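Local coordinates for protein DNA polymerase III subunit beta (Helicobacter pylori 26695, PDB 4S3I) that forms a sliding clamp on DNA that tethers DNA polymerases and other proteins to it and so confers processivity, at residues S33-E38 with L46-S51; V69-G74 with F112-F117. One frame throughout, in Å; residues are numbered along the deposited sequence.

Contact 1: S33-E38 with L46-S51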
loop_
_atom_site.group_PDB
_atom_site.type_symbol
_atom_site.label_atom_id
_atom_site.label_comp_id
_atom_site.label_asym_id
_atom_site.label_seq_id
_atom_site.Cartn_x
_atom_site.Cartn_y
_atom_site.Cartn_z
ATOM N N SER A 33 -10.707 14.621 18.589
ATOM C CA SER A 33 -11.123 13.812 17.442
ATOM C C SER A 33 -12.207 14.505 16.609
ATOM O O SER A 33 -12.719 13.931 15.630
ATOM C CB SER A 33 -11.637 12.445 17.899
ATOM O OG SER A 33 -12.898 12.563 18.538
ATOM N N HIS A 34 -12.552 15.734 17.003
ATOM C CA HIS A 34 -13.690 16.450 16.431
ATOM C C HIS A 34 -13.322 17.638 15.536
ATOM O O HIS A 34 -12.335 18.341 15.774
ATOM C CB HIS A 34 -14.628 16.944 17.543
ATOM C CG HIS A 34 -15.641 15.932 17.967
ATOM N ND1 HIS A 34 -16.946 16.262 18.266
ATOM C CD2 HIS A 34 -15.543 14.590 18.137
ATOM C CE1 HIS A 34 -17.606 15.170 18.604
ATOM N NE2 HIS A 34 -16.781 14.142 18.528
ATOM N N ILE A 35 -14.165 17.860 14.531
ATOM C CA ILE A 35 -14.092 19.029 13.677
ATOM C C ILE A 35 -15.128 20.059 14.141
ATOM O O ILE A 35 -16.290 19.718 14.375
ATOM C CB ILE A 35 -14.358 18.652 12.217
ATOM C CG1 ILE A 35 -13.178 17.836 11.675
ATOM C CG2 ILE A 35 -14.595 19.898 11.369
ATOM C CD1 ILE A 35 -13.437 17.143 10.315
ATOM N N HIS A 36 -14.692 21.312 14.293
ATOM C CA HIS A 36 -15.587 22.414 14.638
ATOM C C HIS A 36 -16.263 22.895 13.349
ATOM O O HIS A 36 -15.613 23.055 12.299
ATOM C CB HIS A 36 -14.787 23.540 15.294
ATOM C CG HIS A 36 -15.604 24.716 15.726
ATOM N ND1 HIS A 36 -15.995 25.714 14.856
ATOM C CD2 HIS A 36 -16.062 25.084 16.949
ATOM C CE1 HIS A 36 -16.673 26.636 15.524
ATOM N NE2 HIS A 36 -16.723 26.277 16.794
ATOM N N LEU A 37 -17.571 23.113 13.420
ATOM C CA LEU A 37 -18.329 23.554 12.253
ATOM C C LEU A 37 -18.936 24.916 12.554
ATOM O O LEU A 37 -19.411 25.156 13.669
ATOM C CB LEU A 37 -19.454 22.574 11.929
ATOM C CG LEU A 37 -19.112 21.120 11.654
ATOM C CD1 LEU A 37 -20.390 20.306 11.433
ATOM C CD2 LEU A 37 -18.190 21.007 10.440
ATOM N N GLU A 38 -18.927 25.808 11.566
ATOM C CA GLU A 38 -19.571 27.112 11.731
ATOM C C GLU A 38 -20.206 27.576 10.430
ATOM O O GLU A 38 -19.538 27.645 9.396
ATOM C CB GLU A 38 -18.574 28.160 12.244
ATOM C CG GLU A 38 -19.150 29.574 12.272
ATOM C CD GLU A 38 -18.521 30.460 13.344
ATOM O OE1 GLU A 38 -17.309 30.308 13.624
ATOM O OE2 GLU A 38 -19.248 31.315 13.905
ATOM N N LEU A 46 -14.970 24.632 8.441
ATOM C CA LEU A 46 -14.650 23.399 9.134
ATOM C C LEU A 46 -13.228 23.571 9.646
ATOM O O LEU A 46 -12.331 23.953 8.884
ATOM C CB LEU A 46 -14.757 22.205 8.179
ATOM C CG LEU A 46 -16.056 22.035 7.380
ATOM C CD1 LEU A 46 -15.994 22.779 6.063
ATOM C CD2 LEU A 46 -16.366 20.551 7.103
ATOM N N LYS A 47 -13.010 23.351 10.939
ATOM C CA LYS A 47 -11.650 23.484 11.449
ATOM C C LYS A 47 -11.255 22.413 12.455
ATOM O O LYS A 47 -12.072 21.961 13.259
ATOM C CB LYS A 47 -11.381 24.887 11.999
ATOM C CG LYS A 47 -12.087 25.233 13.280
ATOM C CD LYS A 47 -11.532 26.550 13.819
ATOM C CE LYS A 47 -12.286 27.034 15.055
ATOM N NZ LYS A 47 -13.603 27.649 14.721
ATOM N N ALA A 48 -9.993 22.003 12.372
ATOM C CA ALA A 48 -9.410 21.028 13.286
ATOM C C ALA A 48 -8.045 21.551 13.705
ATOM O O ALA A 48 -7.173 21.772 12.856
ATOM C CB ALA A 48 -9.275 19.691 12.601
ATOM N N SER A 49 -7.855 21.756 15.003
ATOM C CA SER A 49 -6.615 22.344 15.496
ATOM C C SER A 49 -6.331 21.952 16.939
ATOM O O SER A 49 -7.231 21.533 17.674
ATOM C CB SER A 49 -6.676 23.871 15.393
ATOM O OG SER A 49 -7.535 24.430 16.373
ATOM N N ASP A 50 -5.071 22.088 17.335
ATOM C CA ASP A 50 -4.704 22.037 18.742
ATOM C C ASP A 50 -3.722 23.167 19.003
ATOM O O ASP A 50 -3.596 24.077 18.183
ATOM C CB ASP A 50 -4.124 20.669 19.137
ATOM C CG ASP A 50 -2.965 20.230 18.249
ATOM O OD1 ASP A 50 -2.069 21.054 17.959
ATOM O OD2 ASP A 50 -2.947 19.045 17.843
ATOM N N SER A 51 -3.019 23.108 20.125
ATOM C CA SER A 51 -2.032 24.132 20.462
ATOM C C SER A 51 -0.884 24.202 19.441
ATOM O O SER A 51 -0.274 25.256 19.252
ATOM C CB SER A 51 -1.464 23.874 21.863
ATOM O OG SER A 51 -0.814 22.609 21.912
HETATM O O HOH W 1 -9.680 19.278 16.613
HETATM O O HOH W 2 -14.955 29.047 12.507
#
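The antiparallel beta hairpin of strands 34-40 and 43-49 in the N-terminal domain of the clamp is joined here through His-36 and Lys-47, among other pairs. They form a hydrogen-bonded pair: His-36 N gives its proton to Lys-47 O at 2.9 Å, and Lys-47 N returns one to His-36 O at 3.0 Å. The next pair, Leu-37 with Leu-46, is non-hydrogen-bonded, and Leu-46 CA instead brings its hydrogen to His-36 O. Above the sheet on the histidine side, the side chains of His-36 and Lys-47 run side by side. His-36 holds CG anti to its backbone N (chi1 -178°), while Lys-47 starts between its N and carbonyl carbon and bends only at chi4, at -77°. That last bend lays the lysine end over one face of the imidazole, with Lys-47 CE 4.2 Å from the centroid of the His-36 ring in a CH-pi contact. The His-36 ring also meets Phe-117, their planes at about 50°, and Lys-47 touches Phe-120. The other face of the sheet is apolar: Leu-37 CD2 packs against Leu-46 CD2 at 3.8 Å, and Ile-35 CG2 reaches Leu-46 CB at 3.9 Å. Leu-16 and Leu-19 of helix 9-19 cover Ile-35 and Leu-46, as expected for a clamp domain whose helices back its sheets. At the far end a water lies 2.9 Å from His-34 O and accepts a weak, long bond from Ser-49 N. A second water links the partly exposed ends of Lys-47 and Glu-38, accepting from Lys-47 NZ and donating to Glu-38 OE1, 2.9 Å from each.

Contact 2: V69-G74 with F112-F117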
loop_
_atom_site.group_PDB
_atom_site.type_symbol
_atom_site.label_atom_id
_atom_site.label_comp_id
_atom_site.label_asym_id
_atom_site.label_seq_id
_atom_site.Cartn_x
_atom_site.Cartn_y
_atom_site.Cartn_z
ATOM N N VAL A 69 -23.093 27.148 15.216
ATOM C CA VAL A 69 -21.872 26.357 15.366
ATOM C C VAL A 69 -22.169 24.984 15.959
ATOM O O VAL A 69 -23.201 24.796 16.606
ATOM C CB VAL A 69 -20.873 27.077 16.286
ATOM C CG1 VAL A 69 -20.384 28.365 15.643
ATOM C CG2 VAL A 69 -21.524 27.380 17.638
ATOM N N GLY A 70 -21.256 24.039 15.751
ATOM C CA GLY A 70 -21.355 22.703 16.326
ATOM C C GLY A 70 -20.032 21.966 16.144
ATOM O O GLY A 70 -19.071 22.546 15.640
ATOM N N THR A 71 -19.964 20.703 16.565
ATOM C CA THR A 71 -18.758 19.882 16.364
ATOM C C THR A 71 -19.184 18.480 16.004
ATOM O O THR A 71 -20.306 18.084 16.306
ATOM C CB THR A 71 -17.896 19.755 17.634
ATOM O OG1 THR A 71 -18.443 18.727 18.474
ATOM C CG2 THR A 71 -17.823 21.077 18.399
ATOM N N ILE A 72 -18.280 17.713 15.401
ATOM C CA ILE A 72 -18.589 16.350 15.009
ATOM C C ILE A 72 -17.289 15.564 14.879
ATOM O O ILE A 72 -16.251 16.122 14.502
ATOM C CB ILE A 72 -19.391 16.330 13.673
ATOM C CG1 ILE A 72 -19.892 14.929 13.336
ATOM C CG2 ILE A 72 -18.590 16.954 12.520
ATOM C CD1 ILE A 72 -20.486 14.810 11.936
ATOM N N ASN A 73 -17.346 14.277 15.215
ATOM C CA ASN A 73 -16.203 13.386 15.027
ATOM C C ASN A 73 -15.794 13.356 13.554
ATOM O O ASN A 73 -16.569 12.931 12.695
ATOM C CB ASN A 73 -16.541 11.973 15.499
ATOM C CG ASN A 73 -15.346 11.040 15.435
ATOM O OD1 ASN A 73 -15.064 10.456 14.399
ATOM N ND2 ASN A 73 -14.638 10.899 16.556
ATOM N N GLY A 74 -14.583 13.817 13.267
ATOM C CA GLY A 74 -14.135 13.974 11.889
ATOM C C GLY A 74 -13.974 12.679 11.111
ATOM O O GLY A 74 -14.229 12.625 9.909
ATOM N N PHE A 112 -19.999 17.819 20.660
ATOM C CA PHE A 112 -19.462 18.257 21.952
ATOM C C PHE A 112 -19.690 19.762 22.160
ATOM O O PHE A 112 -20.074 20.472 21.233
ATOM C CB PHE A 112 -17.964 17.938 22.055
ATOM C CG PHE A 112 -17.651 16.466 22.121
ATOM C CD1 PHE A 112 -18.474 15.589 22.823
ATOM C CD2 PHE A 112 -16.523 15.960 21.498
ATOM C CE1 PHE A 112 -18.175 14.223 22.886
ATOM C CE2 PHE A 112 -16.223 14.602 21.546
ATOM C CZ PHE A 112 -17.049 13.733 22.236
ATOM N N ASP A 113 -19.442 20.242 23.369
ATOM C CA ASP A 113 -19.525 21.678 23.652
ATOM C C ASP A 113 -18.443 22.430 22.863
ATOM O O ASP A 113 -17.252 22.296 23.137
ATOM C CB ASP A 113 -19.377 21.922 25.159
ATOM C CG ASP A 113 -19.559 23.388 25.551
ATOM O OD1 ASP A 113 -19.893 24.230 24.686
ATOM O OD2 ASP A 113 -19.374 23.686 26.748
ATOM N N ALA A 114 -18.862 23.216 21.876
ATOM C CA ALA A 114 -17.924 23.991 21.067
ATOM C C ALA A 114 -17.057 24.955 21.895
ATOM O O ALA A 114 -16.012 25.406 21.426
ATOM C CB ALA A 114 -18.662 24.739 19.966
ATOM N N ASP A 115 -17.486 25.260 23.115
ATOM C CA ASP A 115 -16.715 26.137 24.000
ATOM C C ASP A 115 -15.380 25.511 24.430
ATOM O O ASP A 115 -14.465 26.207 24.880
ATOM C CB ASP A 115 -17.530 26.506 25.245
ATOM C CG ASP A 115 -18.668 27.481 24.949
ATOM O OD1 ASP A 115 -18.552 28.264 23.980
ATOM O OD2 ASP A 115 -19.671 27.459 25.705
ATOM N N GLU A 116 -15.277 24.192 24.303
ATOM C CA GLU A 116 -14.055 23.497 24.684
ATOM C C GLU A 116 -13.078 23.481 23.514
ATOM O O GLU A 116 -11.896 23.206 23.692
ATOM C CB GLU A 116 -14.351 22.045 25.129
ATOM C CG GLU A 116 -13.220 21.385 25.943
ATOM C CD GLU A 116 -13.305 19.851 25.984
ATOM O OE1 GLU A 116 -14.405 19.300 25.752
ATOM O OE2 GLU A 116 -12.260 19.203 26.240
ATOM N N PHE A 117 -13.578 23.762 22.314
ATOM C CA PHE A 117 -12.748 23.701 21.120
ATOM C C PHE A 117 -11.702 24.820 21.185
ATOM O O PHE A 117 -12.015 25.958 21.550
ATOM C CB PHE A 117 -13.611 23.805 19.858
ATOM C CG PHE A 117 -13.040 23.106 18.675
ATOM C CD1 PHE A 117 -12.194 23.776 17.801
ATOM C CD2 PHE A 117 -13.359 21.771 18.415
ATOM C CE1 PHE A 117 -11.659 23.132 16.698
ATOM C CE2 PHE A 117 -12.835 21.120 17.313
ATOM C CZ PHE A 117 -11.978 21.796 16.451
#
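Thr-71, on strand 68-73 at the edge of its sheet within this chain, meets the loop 112-117 with both branches of its side chain. CB points toward the loop and divides there. OG1 sits between the backbone N and the carbonyl carbon (chi1 82°), which brings it to Phe-112 N; that amide donates to Thr-71 OG1 at 2.8 Å with an N-H...O angle of 166°. Thr-71 OG1 also lies 3.7 Å from Phe-112 CB. The other branch is directed at the turn that follows, with Thr-71 CG2 3.7 Å from Phe-112 O and 4.1 Å from Ala-114 CB. Ala-114 is presented by a tight turn: Asp-113 OD1 accepts from Asp-115 N at 3.1 Å, an Asx turn in which the amide meets the carboxylate from above its plane. Beyond Thr-71, the Phe-112 ring stacks with that of His-34. OG1 is also hydrogen-bonded to His-34 ND1, so one buried hydroxyl serves a loop amide and an imidazole together. Two partners at one oxygen would restrict its rotation, and because Phe-112 N is the donor in one bond, the hydroxyl's own proton is probably available for His-34 ND1.

Contact 1 closes before contact 2 opens along the chain, yet their centres lie only about 7 Å apart, within the N-terminal domain. They share one antiparallel sheet: strand 34-40 stands between 43-49, its hairpin partner, and 68-73. The backbone joins them directly, with Ile-35 N 2.7 Å from Ile-72 O and Leu-37 N 2.7 Å from Gly-70 O, both probable hydrogen bonds. Loop 112-117 covers the histidine-bearing face of the sheet, where Ala-114 and Phe-117 lie against His-36, while helix 9-19 covers the other. Contact 1 thus pairs two strands of the sheet, and contact 2 lays the loop between strands 105-110 and 127-131 on the same sheet's edge strand.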